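Local coordinates for protein phycocyanobilin lyase subunit alpha (Nostoc sp. PCC 7120, PDB 5N3U) that associates with CpcF to form a phycocyanobilin lyase, which is probably required to attach the bilin chromophore to the phycocyanin subunit CpcA, at residues 13-19 / 36-41; 22-26 / 50-55. All coordinates share one frame. Residue numbers count along the deposited sequence, not the author numbering.

Contact 1: residues 13-19 / 36-41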
loop_
_atom_site.group_PDB
_atom_site.type_symbol
_atom_site.label_atom_id
_atom_site.label_comp_id
_atom_site.label_asym_id
_atom_site.label_seq_id
_atom_site.Cartn_x
_atom_site.Cartn_y
_atom_site.Cartn_z
ATOM N N ASN A 13 -4.188 1.324 10.631
ATOM C CA ASN A 13 -4.755 -0.071 10.448
ATOM C C ASN A 13 -5.163 -0.658 11.793
ATOM O O ASN A 13 -5.289 -1.912 11.947
ATOM C CB ASN A 13 -3.816 -1.065 9.684
ATOM C CG ASN A 13 -2.772 -1.785 10.595
ATOM O OD1 ASN A 13 -2.266 -1.222 11.543
ATOM N ND2 ASN A 13 -2.430 -2.985 10.263
ATOM N N GLY A 14 -5.323 0.223 12.788
ATOM C CA GLY A 14 -5.413 -0.286 14.160
ATOM C C GLY A 14 -5.225 0.763 15.216
ATOM O O GLY A 14 -5.026 1.902 14.871
ATOM N N PRO A 15 -5.336 0.372 16.504
ATOM C CA PRO A 15 -5.079 1.362 17.576
ATOM C C PRO A 15 -3.742 2.090 17.319
ATOM O O PRO A 15 -2.808 1.527 16.724
ATOM C CB PRO A 15 -5.105 0.523 18.890
ATOM C CG PRO A 15 -5.181 -0.915 18.492
ATOM C CD PRO A 15 -5.695 -0.953 17.057
ATOM N N GLN A 16 -3.701 3.367 17.650
ATOM C CA GLN A 16 -2.499 4.149 17.418
ATOM C C GLN A 16 -1.600 3.868 18.648
ATOM O O GLN A 16 -2.032 4.027 19.789
ATOM C CB GLN A 16 -2.792 5.636 17.233
ATOM C CG GLN A 16 -1.830 6.267 16.200
ATOM C CD GLN A 16 -2.353 6.190 14.752
ATOM O OE1 GLN A 16 -3.333 6.838 14.436
ATOM N NE2 GLN A 16 -1.698 5.410 13.879
ATOM N N LEU A 17 -0.407 3.341 18.390
ATOM C CA LEU A 17 0.465 2.850 19.421
ATOM C C LEU A 17 1.752 3.588 19.404
ATOM O O LEU A 17 2.122 4.209 18.419
ATOM C CB LEU A 17 0.750 1.364 19.226
ATOM C CG LEU A 17 -0.455 0.413 19.315
ATOM C CD1 LEU A 17 0.024 -0.985 19.050
ATOM C CD2 LEU A 17 -1.209 0.471 20.636
ATOM N N THR A 18 2.438 3.492 20.543
ATOM C CA THR A 18 3.819 3.893 20.688
ATOM C C THR A 18 4.522 2.609 21.195
ATOM O O THR A 18 3.854 1.682 21.719
ATOM C CB THR A 18 3.924 5.024 21.766
ATOM O OG1 THR A 18 3.503 4.493 23.026
ATOM C CG2 THR A 18 2.993 6.220 21.470
ATOM N N PRO A 19 5.854 2.608 21.194
ATOM C CA PRO A 19 6.575 1.487 21.810
ATOM C C PRO A 19 6.138 1.147 23.216
ATOM O O PRO A 19 5.843 -0.008 23.546
ATOM C CB PRO A 19 8.007 2.000 21.822
ATOM C CG PRO A 19 8.089 2.857 20.575
ATOM C CD PRO A 19 6.786 3.607 20.605
ATOM N N TYR A 36 -1.990 -7.900 18.226
ATOM C CA TYR A 36 -1.720 -6.783 17.379
ATOM C C TYR A 36 -0.445 -6.113 17.821
ATOM O O TYR A 36 0.443 -5.792 17.028
ATOM C CB TYR A 36 -2.925 -5.825 17.390
ATOM C CG TYR A 36 -2.674 -4.680 16.456
ATOM C CD1 TYR A 36 -2.031 -3.570 16.896
ATOM C CD2 TYR A 36 -3.051 -4.755 15.120
ATOM C CE1 TYR A 36 -1.751 -2.535 16.087
ATOM C CE2 TYR A 36 -2.792 -3.713 14.251
ATOM C CZ TYR A 36 -2.152 -2.599 14.768
ATOM O OH TYR A 36 -1.863 -1.582 13.992
ATOM N N ALA A 37 -0.289 -5.964 19.120
ATOM C CA ALA A 37 0.893 -5.279 19.624
ATOM C C ALA A 37 2.186 -5.993 19.329
ATOM O O ALA A 37 3.156 -5.386 18.996
ATOM C CB ALA A 37 0.744 -5.068 21.135
ATOM N N ALA A 38 2.231 -7.285 19.491
ATOM C CA ALA A 38 3.356 -8.080 19.051
ATOM C C ALA A 38 3.660 -7.943 17.575
ATOM O O ALA A 38 4.835 -7.727 17.242
ATOM C CB ALA A 38 3.135 -9.541 19.355
ATOM N N TRP A 39 2.646 -7.982 16.677
ATOM C CA TRP A 39 2.909 -7.654 15.272
ATOM C C TRP A 39 3.476 -6.253 15.096
ATOM O O TRP A 39 4.441 -6.036 14.386
ATOM C CB TRP A 39 1.556 -7.824 14.454
ATOM C CG TRP A 39 1.670 -7.322 13.089
ATOM C CD1 TRP A 39 2.079 -8.008 12.006
ATOM C CD2 TRP A 39 1.353 -6.034 12.640
ATOM N NE1 TRP A 39 2.148 -7.205 10.949
ATOM C CE2 TRP A 39 1.698 -5.985 11.274
ATOM C CE3 TRP A 39 0.877 -4.896 13.264
ATOM C CZ2 TRP A 39 1.520 -4.856 10.487
ATOM C CZ3 TRP A 39 0.699 -3.737 12.482
ATOM C CH2 TRP A 39 1.047 -3.730 11.108
ATOM N N TRP A 40 2.890 -5.259 15.800
ATOM C CA TRP A 40 3.327 -3.893 15.660
ATOM C C TRP A 40 4.786 -3.702 16.040
ATOM O O TRP A 40 5.547 -2.968 15.373
ATOM C CB TRP A 40 2.433 -2.991 16.472
ATOM C CG TRP A 40 2.567 -1.536 16.258
ATOM C CD1 TRP A 40 1.804 -0.723 15.478
ATOM C CD2 TRP A 40 3.458 -0.665 16.970
ATOM N NE1 TRP A 40 2.218 0.603 15.592
ATOM C CE2 TRP A 40 3.250 0.650 16.489
ATOM C CE3 TRP A 40 4.451 -0.884 17.914
ATOM C CZ2 TRP A 40 3.976 1.752 16.969
ATOM C CZ3 TRP A 40 5.205 0.230 18.379
ATOM C CH2 TRP A 40 4.936 1.528 17.905
ATOM N N LEU A 41 5.193 -4.347 17.107
ATOM C CA LEU A 41 6.594 -4.188 17.578
ATOM C C LEU A 41 7.591 -4.697 16.546
ATOM O O LEU A 41 8.601 -4.091 16.345
ATOM C CB LEU A 41 6.765 -4.918 18.889
ATOM C CG LEU A 41 6.094 -4.279 20.120
ATOM C CD1 LEU A 41 6.085 -5.216 21.285
ATOM C CD2 LEU A 41 6.804 -2.992 20.441
#
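Tyr36 opens the interface from the helical side, its side chain in the t rotamer reaching out to the loop. Tyr36 OH donates a short hydrogen bond to Asn13 OD1 (2.5 Å), the sole hydrogen bond between the two segments. The amide nitrogen of Asn13 makes a weak hydrogen bond to the backbone O of Asp105 of the beta subunit. Gly14 passes close by, with its CA 3.8 Å from Tyr36 OH, and a CB there would clash with the hydroxyl. Pro15 CD lies over one face of the phenol ring, whereas Leu17 CD1 meets the ring edge, 3.8 Å from Tyr36 CE1. One residue on, Ala37 adds a looser contact, its CA 4.4 Å from Leu17 CD1. In the HEAT-like solenoid to which this region belongs, each repeat is a pair of helices, and here the N-terminal loop that leads into helix 19-25 is folded back over the following helix, 31-43. Trp39 reaches the loop at Asn13, Trp39 CH2 standing 3.7 Å from Asn13 ND2, and also packs on Thr104 of the beta subunit. Trp40 takes up the other end. Leu17 sits over one face of its indole, with Leu17 CD1 4.0 Å from the centroid of the five-membered ring in a CH-pi contact, and Pro19 CD approaches Trp40 CH2 at 3.9 Å. Between them Thr18 serves as N-cap of helix 19-25, its OG1 bonded to Leu21 N and to Glu20. Last in line, Leu41 extends CD2 to 4.4 Å from Pro19 O.

Contact 2: residues 22-26 / 50-55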
loop_
_atom_site.group_PDB
_atom_site.type_symbol
_atom_site.label_atom_id
_atom_site.label_comp_id
_atom_site.label_asym_id
_atom_site.label_seq_id
_atom_site.Cartn_x
_atom_site.Cartn_y
_atom_site.Cartn_z
ATOM N N ALA A 22 2.618 -0.244 23.083
ATOM C CA ALA A 22 2.647 -1.615 22.514
ATOM C C ALA A 22 3.175 -2.583 23.527
ATOM O O ALA A 22 2.635 -3.636 23.711
ATOM C CB ALA A 22 3.590 -1.643 21.326
ATOM N N ILE A 23 4.256 -2.201 24.193
ATOM C CA ILE A 23 4.821 -3.093 25.210
ATOM C C ILE A 23 3.854 -3.348 26.274
ATOM O O ILE A 23 3.643 -4.521 26.604
ATOM C CB ILE A 23 6.134 -2.607 25.799
ATOM C CG1 ILE A 23 7.228 -2.624 24.729
ATOM C CG2 ILE A 23 6.572 -3.527 26.915
ATOM C CD1 ILE A 23 8.377 -1.704 24.986
ATOM N N ALA A 24 3.193 -2.292 26.793
ATOM C CA ALA A 24 2.133 -2.546 27.819
ATOM C C ALA A 24 0.995 -3.452 27.367
ATOM O O ALA A 24 0.518 -4.388 28.070
ATOM C CB ALA A 24 1.562 -1.216 28.270
ATOM N N ASN A 25 0.524 -3.165 26.164
ATOM C CA ASN A 25 -0.543 -3.945 25.591
ATOM C C ASN A 25 -0.215 -5.431 25.456
ATOM O O ASN A 25 -1.129 -6.237 25.379
ATOM C CB ASN A 25 -0.935 -3.364 24.231
ATOM C CG ASN A 25 -1.734 -2.041 24.330
ATOM O OD1 ASN A 25 -2.301 -1.715 25.355
ATOM N ND2 ASN A 25 -1.799 -1.332 23.256
ATOM N N LEU A 26 1.051 -5.827 25.486
ATOM C CA LEU A 26 1.349 -7.306 25.564
ATOM C C LEU A 26 0.732 -8.043 26.748
ATOM O O LEU A 26 0.503 -9.255 26.659
ATOM C CB LEU A 26 2.849 -7.593 25.496
ATOM C CG LEU A 26 3.419 -7.302 24.095
ATOM C CD1 LEU A 26 4.924 -7.386 24.094
ATOM C CD2 LEU A 26 2.901 -8.365 23.133
ATOM N N ALA A 50 13.278 -3.397 26.420
ATOM C CA ALA A 50 12.103 -3.856 27.130
ATOM C C ALA A 50 11.115 -4.512 26.116
ATOM O O ALA A 50 10.360 -5.388 26.494
ATOM C CB ALA A 50 11.389 -2.761 27.908
ATOM N N ALA A 51 11.169 -4.098 24.854
ATOM C CA ALA A 51 10.308 -4.738 23.826
ATOM C C ALA A 51 10.754 -6.194 23.661
ATOM O O ALA A 51 9.962 -7.106 23.777
ATOM C CB ALA A 51 10.431 -3.966 22.550
ATOM N N VAL A 52 12.050 -6.389 23.598
ATOM C CA VAL A 52 12.645 -7.704 23.439
ATOM C C VAL A 52 12.256 -8.578 24.595
ATOM O O VAL A 52 11.780 -9.673 24.416
ATOM C CB VAL A 52 14.188 -7.622 23.224
ATOM C CG1 VAL A 52 14.857 -8.986 23.236
ATOM C CG2 VAL A 52 14.569 -6.936 21.948
ATOM N N ASP A 53 12.463 -8.111 25.836
ATOM C CA ASP A 53 12.104 -8.909 27.002
ATOM C C ASP A 53 10.641 -9.280 27.068
ATOM O O ASP A 53 10.260 -10.409 27.363
ATOM C CB ASP A 53 12.436 -8.128 28.294
ATOM C CG ASP A 53 13.984 -7.947 28.512
ATOM O OD1 ASP A 53 14.817 -8.491 27.738
ATOM O OD2 ASP A 53 14.365 -7.209 29.442
ATOM N N ALA A 54 9.782 -8.321 26.793
ATOM C CA ALA A 54 8.330 -8.588 26.745
ATOM C C ALA A 54 7.933 -9.629 25.690
ATOM O O ALA A 54 7.044 -10.507 25.909
ATOM C CB ALA A 54 7.594 -7.276 26.501
ATOM N N LEU A 55 8.584 -9.553 24.548
ATOM C CA LEU A 55 8.281 -10.563 23.505
ATOM C C LEU A 55 8.785 -11.939 23.887
ATOM O O LEU A 55 8.101 -12.953 23.643
ATOM C CB LEU A 55 8.819 -10.107 22.166
ATOM C CG LEU A 55 8.085 -8.936 21.568
ATOM C CD1 LEU A 55 8.925 -8.270 20.521
ATOM C CD2 LEU A 55 6.711 -9.338 21.019
#
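Residues 22-26, on helix 19-25, run in roughly the same direction as residues 50-55 of helix 49-58. The backbones come closest where the CA atoms of Ile23 and Ala51 are 5.9 Å apart; one turn further on, the CA atoms of Leu26 and Ala54 are separated by 7.2 Å. Such proximity is possible because the facing positions of helix 49-58 are largely alanines, whose small side chains let two large aliphatic residues lie against that helix. Ile23 points its side chain across the gap. Ile23 CD1 comes to 3.7 Å from Ala51 N and 3.9 Å from Ala51 CB, with Ala50 CB a little farther from Ile23 CD1 at 4.3 Å, while the other branch places Ile23 CG2 3.9 Å from Ala54 CB. Leu26, three residues along, meets the same alanine: Leu26 CD1 lies 3.6 Å from Ala54 CB and 4.1 Å from Leu55 CD2. The methyl of Ala54 thus points into the notch between Ile23 and Leu26. The side-chain contacts are all apolar, and the buried surface totals 233 Å². Beyond the interface, Leu55 continues into the core against Ala77, Ala80 and Leu81 of helix 72-83, and Asp53 forms a salt bridge with Lys88. Since helix 31-43 separates the two partners in sequence, the packing pairs helix 19-25 with the next helix but one, running in roughly the same direction. This is consistent with the stacking of equivalent helices from successive repeats in a HEAT-like alpha-solenoid.

The two contacts alternate along the chain, so residues 13-26 meet first helix 31-43 and then helix 49-58, knitting three successive helices into the N-terminal end of the solenoid. Their centres are about 11 Å apart and they touch directly. Ala22 CB lies 3.6 Å from both Trp40 CE3 and Leu41 CD2, Ala37 CB is 3.5 Å from Ala22 O, and Leu17 CD2 is 3.2 Å from Asn25 ND2. Helix 19-25 thus presents one side to contact 1 and another to contact 2. The two differ in their surroundings: contact 1 borders the beta subunit, whereas contact 2 is internal to the alpha subunit.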